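Purine nucleoside phosphorylase (Anopheles gambiae, PDB 2P4S) catalyses the phosphorolysis of inosine, guanosine and their 2'-deoxy forms to free purine base and pentose 1-phosphate in purine salvage. Local coordinates at residues Glu104-Arg109 against Leu153-Leu158. Sequence-based numbering, arbitrary orientation.
Sequences ERTELR and LVFGYL
Thr106 and Leu108 lie against Phe155, Gly156 and Tyr157 where the loop after helix 92-105 passes over the mixed beta sheet of this PNP/MTAP-family fold, on its way to strand 112-116. The methyl CG2 of Thr106 sits over one face of the Phe155 ring in a CH-pi contact, 3.9 Å from the centroid and 14° off the ring normal, displaced toward the rim on the CD1 side. Phe155 CB already points toward the loop; CG lies beside the backbone N, anti to the carbonyl carbon (chi1 -72°), and chi2 (-104°) sets the turn of the ring. Leu108 fills the next place along the strand. Its CB packs on the CB of Phe155, and its CD1 reaches Tyr157 CE2 at 4.2 Å. Its CD2 rests on the backbone, 3.5 Å from Gly156 N and also near Gly156 O, between the two aromatic side chains. No hydrogen bond joins the two segments; the contact is apolar and largely buried. In the neighbouring strand 161-167, Pro162 touches both Leu108 and Tyr157, while Met164 packs on Phe155.

Hydrogen bonds within the loop hold its turn. Thr106 OG1 accepts from Leu108 N at 3.2 Å, closing an ST turn, and is also hydrogen-bonded to OD2 of Asp131, whose backbone pairs with that of Phe155. Arg109 folds back along the loop, and NH2 bonds to Leu103 O in the preceding helix. Its NH1 bridges two loop carbonyls, lying 2.8 Å from Thr106 O and 2.8 Å from Leu108 O, with both oxygens close to the guanidinium plane, while NH1 itself stands above both carbonyl planes.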
ATOM      1  N   GLU A 104     -23.115 -28.122 -15.276  1.00 28.29           N
ATOM      2  CA  GLU A 104     -24.142 -28.499 -16.270  1.00 29.51           C
ATOM      3  C   GLU A 104     -23.584 -28.782 -17.645  1.00 28.30           C
ATOM      4  O   GLU A 104     -24.157 -29.566 -18.416  1.00 29.24           O
ATOM      5  CB  GLU A 104     -25.232 -27.418 -16.337  1.00 29.38           C
ATOM      6  CG  GLU A 104     -26.154 -27.510 -15.095  1.00 31.79           C
ATOM      7  CD  GLU A 104     -27.219 -26.406 -14.997  1.00 34.40           C
ATOM      8  OE1 GLU A 104     -27.169 -25.408 -15.782  1.00 39.20           O
ATOM      9  OE2 GLU A 104     -28.092 -26.525 -14.083  1.00 38.64           O
ATOM     10  N   ARG A 105     -22.422 -28.210 -17.945  1.00 27.29           N
ATOM     11  CA  ARG A 105     -21.850 -28.311 -19.292  1.00 26.10           C
ATOM     12  C   ARG A 105     -20.602 -29.175 -19.436  1.00 25.81           C
ATOM     13  O   ARG A 105     -20.035 -29.272 -20.515  1.00 25.94           O
ATOM     14  CB  ARG A 105     -21.644 -26.905 -19.876  1.00 26.09           C
ATOM     15  CG  ARG A 105     -22.972 -26.256 -20.111  1.00 26.34           C
ATOM     16  CD  ARG A 105     -22.907 -24.759 -20.308  1.00 25.51           C
ATOM     17  NE  ARG A 105     -24.256 -24.254 -20.547  1.00 22.15           N
ATOM     18  CZ  ARG A 105     -25.166 -24.026 -19.607  1.00 23.85           C
ATOM     19  NH1 ARG A 105     -24.900 -24.225 -18.324  1.00 20.32           N
ATOM     20  NH2 ARG A 105     -26.366 -23.573 -19.963  1.00 23.86           N
ATOM     21  N   THR A 106     -20.159 -29.787 -18.351  1.00 25.77           N
ATOM     22  CA  THR A 106     -19.120 -30.800 -18.420  1.00 26.46           C
ATOM     23  C   THR A 106     -19.498 -31.906 -17.436  1.00 27.61           C
ATOM     24  O   THR A 106     -20.095 -31.639 -16.382  1.00 27.72           O
ATOM     25  CB  THR A 106     -17.647 -30.234 -18.131  1.00 27.25           C
ATOM     26  OG1 THR A 106     -16.676 -31.279 -18.296  1.00 26.95           O
ATOM     27  CG2 THR A 106     -17.497 -29.611 -16.714  1.00 23.24           C
ATOM     28  N   GLU A 107     -19.157 -33.136 -17.775  1.00 28.89           N
ATOM     29  CA  GLU A 107     -19.289 -34.243 -16.829  1.00 31.92           C
ATOM     30  C   GLU A 107     -18.082 -34.410 -15.887  1.00 31.39           C
ATOM     31  O   GLU A 107     -18.146 -35.153 -14.910  1.00 30.91           O
ATOM     32  CB  GLU A 107     -19.501 -35.538 -17.609  1.00 32.65           C
ATOM     33  CG  GLU A 107     -20.936 -35.665 -18.138  1.00 39.47           C
ATOM     34  CD  GLU A 107     -21.226 -37.088 -18.582  1.00 48.98           C
ATOM     35  OE1 GLU A 107     -21.818 -37.860 -17.770  1.00 51.35           O
ATOM     36  OE2 GLU A 107     -20.812 -37.438 -19.719  1.00 50.82           O
ATOM     37  N   LEU A 108     -16.983 -33.730 -16.220  1.00 31.81           N
ATOM     38  CA  LEU A 108     -15.727 -33.792 -15.463  1.00 31.66           C
ATOM     39  C   LEU A 108     -15.935 -33.232 -14.064  1.00 31.14           C
ATOM     40  O   LEU A 108     -16.624 -32.214 -13.893  1.00 30.65           O
ATOM     41  CB  LEU A 108     -14.651 -33.030 -16.195  1.00 31.33           C
ATOM     42  CG  LEU A 108     -13.651 -33.839 -17.021  1.00 35.18           C
ATOM     43  CD1 LEU A 108     -13.810 -33.639 -18.601  1.00 37.41           C
ATOM     44  CD2 LEU A 108     -12.257 -33.378 -16.555  1.00 38.75           C
ATOM     45  N   ARG A 109     -15.406 -33.941 -13.069  1.00 30.75           N
ATOM     46  CA  ARG A 109     -15.464 -33.502 -11.682  1.00 31.26           C
ATOM     47  C   ARG A 109     -14.008 -33.462 -11.124  1.00 31.15           C
ATOM     48  O   ARG A 109     -13.577 -34.406 -10.440  1.00 31.75           O
ATOM     49  CB  ARG A 109     -16.419 -34.389 -10.829  1.00 31.61           C
ATOM     50  CG  ARG A 109     -17.947 -34.284 -11.152  1.00 32.31           C
ATOM     51  CD  ARG A 109     -18.473 -32.835 -11.075  1.00 33.96           C
ATOM     52  NE  ARG A 109     -19.871 -32.654 -11.515  1.00 32.72           N
ATOM     53  CZ  ARG A 109     -20.274 -32.382 -12.766  1.00 33.60           C
ATOM     54  NH1 ARG A 109     -19.418 -32.267 -13.773  1.00 33.92           N
ATOM     55  NH2 ARG A 109     -21.561 -32.216 -13.023  1.00 30.47           N
ATOM     56  N   LEU A 153     -11.350 -21.541 -19.835  1.00 24.06           N
ATOM     57  CA  LEU A 153     -11.426 -22.516 -18.785  1.00 23.46           C
ATOM     58  C   LEU A 153     -11.490 -23.931 -19.423  1.00 23.94           C
ATOM     59  O   LEU A 153     -12.388 -24.222 -20.234  1.00 22.97           O
ATOM     60  CB  LEU A 153     -12.641 -22.210 -17.918  1.00 24.04           C
ATOM     61  CG  LEU A 153     -12.744 -22.882 -16.559  1.00 23.59           C
ATOM     62  CD1 LEU A 153     -11.423 -22.685 -15.757  1.00 25.29           C
ATOM     63  CD2 LEU A 153     -13.915 -22.313 -15.815  1.00 20.85           C
ATOM     64  N   VAL A 154     -10.493 -24.766 -19.131  1.00 23.18           N
ATOM     65  CA  VAL A 154     -10.354 -26.055 -19.788  1.00 23.63           C
ATOM     66  C   VAL A 154     -10.518 -27.166 -18.736  1.00 24.62           C
ATOM     67  O   VAL A 154      -9.765 -27.227 -17.748  1.00 24.62           O
ATOM     68  CB  VAL A 154      -9.017 -26.198 -20.552  1.00 23.08           C
ATOM     69  CG1 VAL A 154      -9.044 -27.362 -21.472  1.00 23.75           C
ATOM     70  CG2 VAL A 154      -8.760 -24.999 -21.402  1.00 23.38           C
ATOM     71  N   PHE A 155     -11.537 -28.013 -18.912  1.00 24.36           N
ATOM     72  CA  PHE A 155     -11.734 -29.162 -18.019  1.00 23.57           C
ATOM     73  C   PHE A 155     -11.203 -30.312 -18.825  1.00 24.06           C
ATOM     74  O   PHE A 155     -11.629 -30.499 -19.933  1.00 24.97           O
ATOM     75  CB  PHE A 155     -13.215 -29.382 -17.712  1.00 22.84           C
ATOM     76  CG  PHE A 155     -13.824 -28.352 -16.804  1.00 20.98           C
ATOM     77  CD1 PHE A 155     -14.080 -28.658 -15.464  1.00 20.67           C
ATOM     78  CD2 PHE A 155     -14.211 -27.093 -17.292  1.00 19.47           C
ATOM     79  CE1 PHE A 155     -14.661 -27.700 -14.583  1.00 17.20           C
ATOM     80  CE2 PHE A 155     -14.792 -26.154 -16.449  1.00 17.51           C
ATOM     81  CZ  PHE A 155     -15.044 -26.468 -15.072  1.00 18.34           C
ATOM     82  N   GLY A 156     -10.246 -31.073 -18.305  1.00 24.93           N
ATOM     83  CA  GLY A 156      -9.629 -32.155 -19.096  1.00 24.45           C
ATOM     84  C   GLY A 156      -8.820 -33.066 -18.197  1.00 25.51           C
ATOM     85  O   GLY A 156      -8.733 -32.835 -16.987  1.00 25.37           O
ATOM     86  N   TYR A 157      -8.230 -34.097 -18.803  1.00 26.58           N
ATOM     87  CA  TYR A 157      -7.363 -35.070 -18.131  1.00 27.64           C
ATOM     88  C   TYR A 157      -5.893 -34.717 -18.307  1.00 27.87           C
ATOM     89  O   TYR A 157      -5.381 -34.608 -19.451  1.00 26.94           O
ATOM     90  CB  TYR A 157      -7.659 -36.514 -18.629  1.00 29.04           C
ATOM     91  CG  TYR A 157      -9.044 -36.993 -18.226  1.00 28.81           C
ATOM     92  CD1 TYR A 157      -9.227 -37.667 -17.045  1.00 31.36           C
ATOM     93  CD2 TYR A 157     -10.174 -36.736 -19.030  1.00 30.47           C
ATOM     94  CE1 TYR A 157     -10.517 -38.113 -16.631  1.00 33.35           C
ATOM     95  CE2 TYR A 157     -11.489 -37.162 -18.635  1.00 31.34           C
ATOM     96  CZ  TYR A 157     -11.646 -37.860 -17.428  1.00 33.81           C
ATOM     97  OH  TYR A 157     -12.896 -38.313 -16.970  1.00 32.50           O
ATOM     98  N   LEU A 158      -5.222 -34.499 -17.176  1.00 27.84           N
ATOM     99  CA  LEU A 158      -3.753 -34.354 -17.181  1.00 28.23           C
ATOM    100  C   LEU A 158      -3.080 -35.695 -16.768  1.00 28.61           C
ATOM    101  O   LEU A 158      -3.108 -36.064 -15.594  1.00 28.53           O
ATOM    102  CB  LEU A 158      -3.303 -33.200 -16.270  1.00 27.80           C
ATOM    103  CG  LEU A 158      -1.836 -32.760 -16.385  1.00 27.58           C
ATOM    104  CD1 LEU A 158      -1.469 -32.376 -17.803  1.00 25.54           C
ATOM    105  CD2 LEU A 158      -1.541 -31.608 -15.472  1.00 27.04           C
TER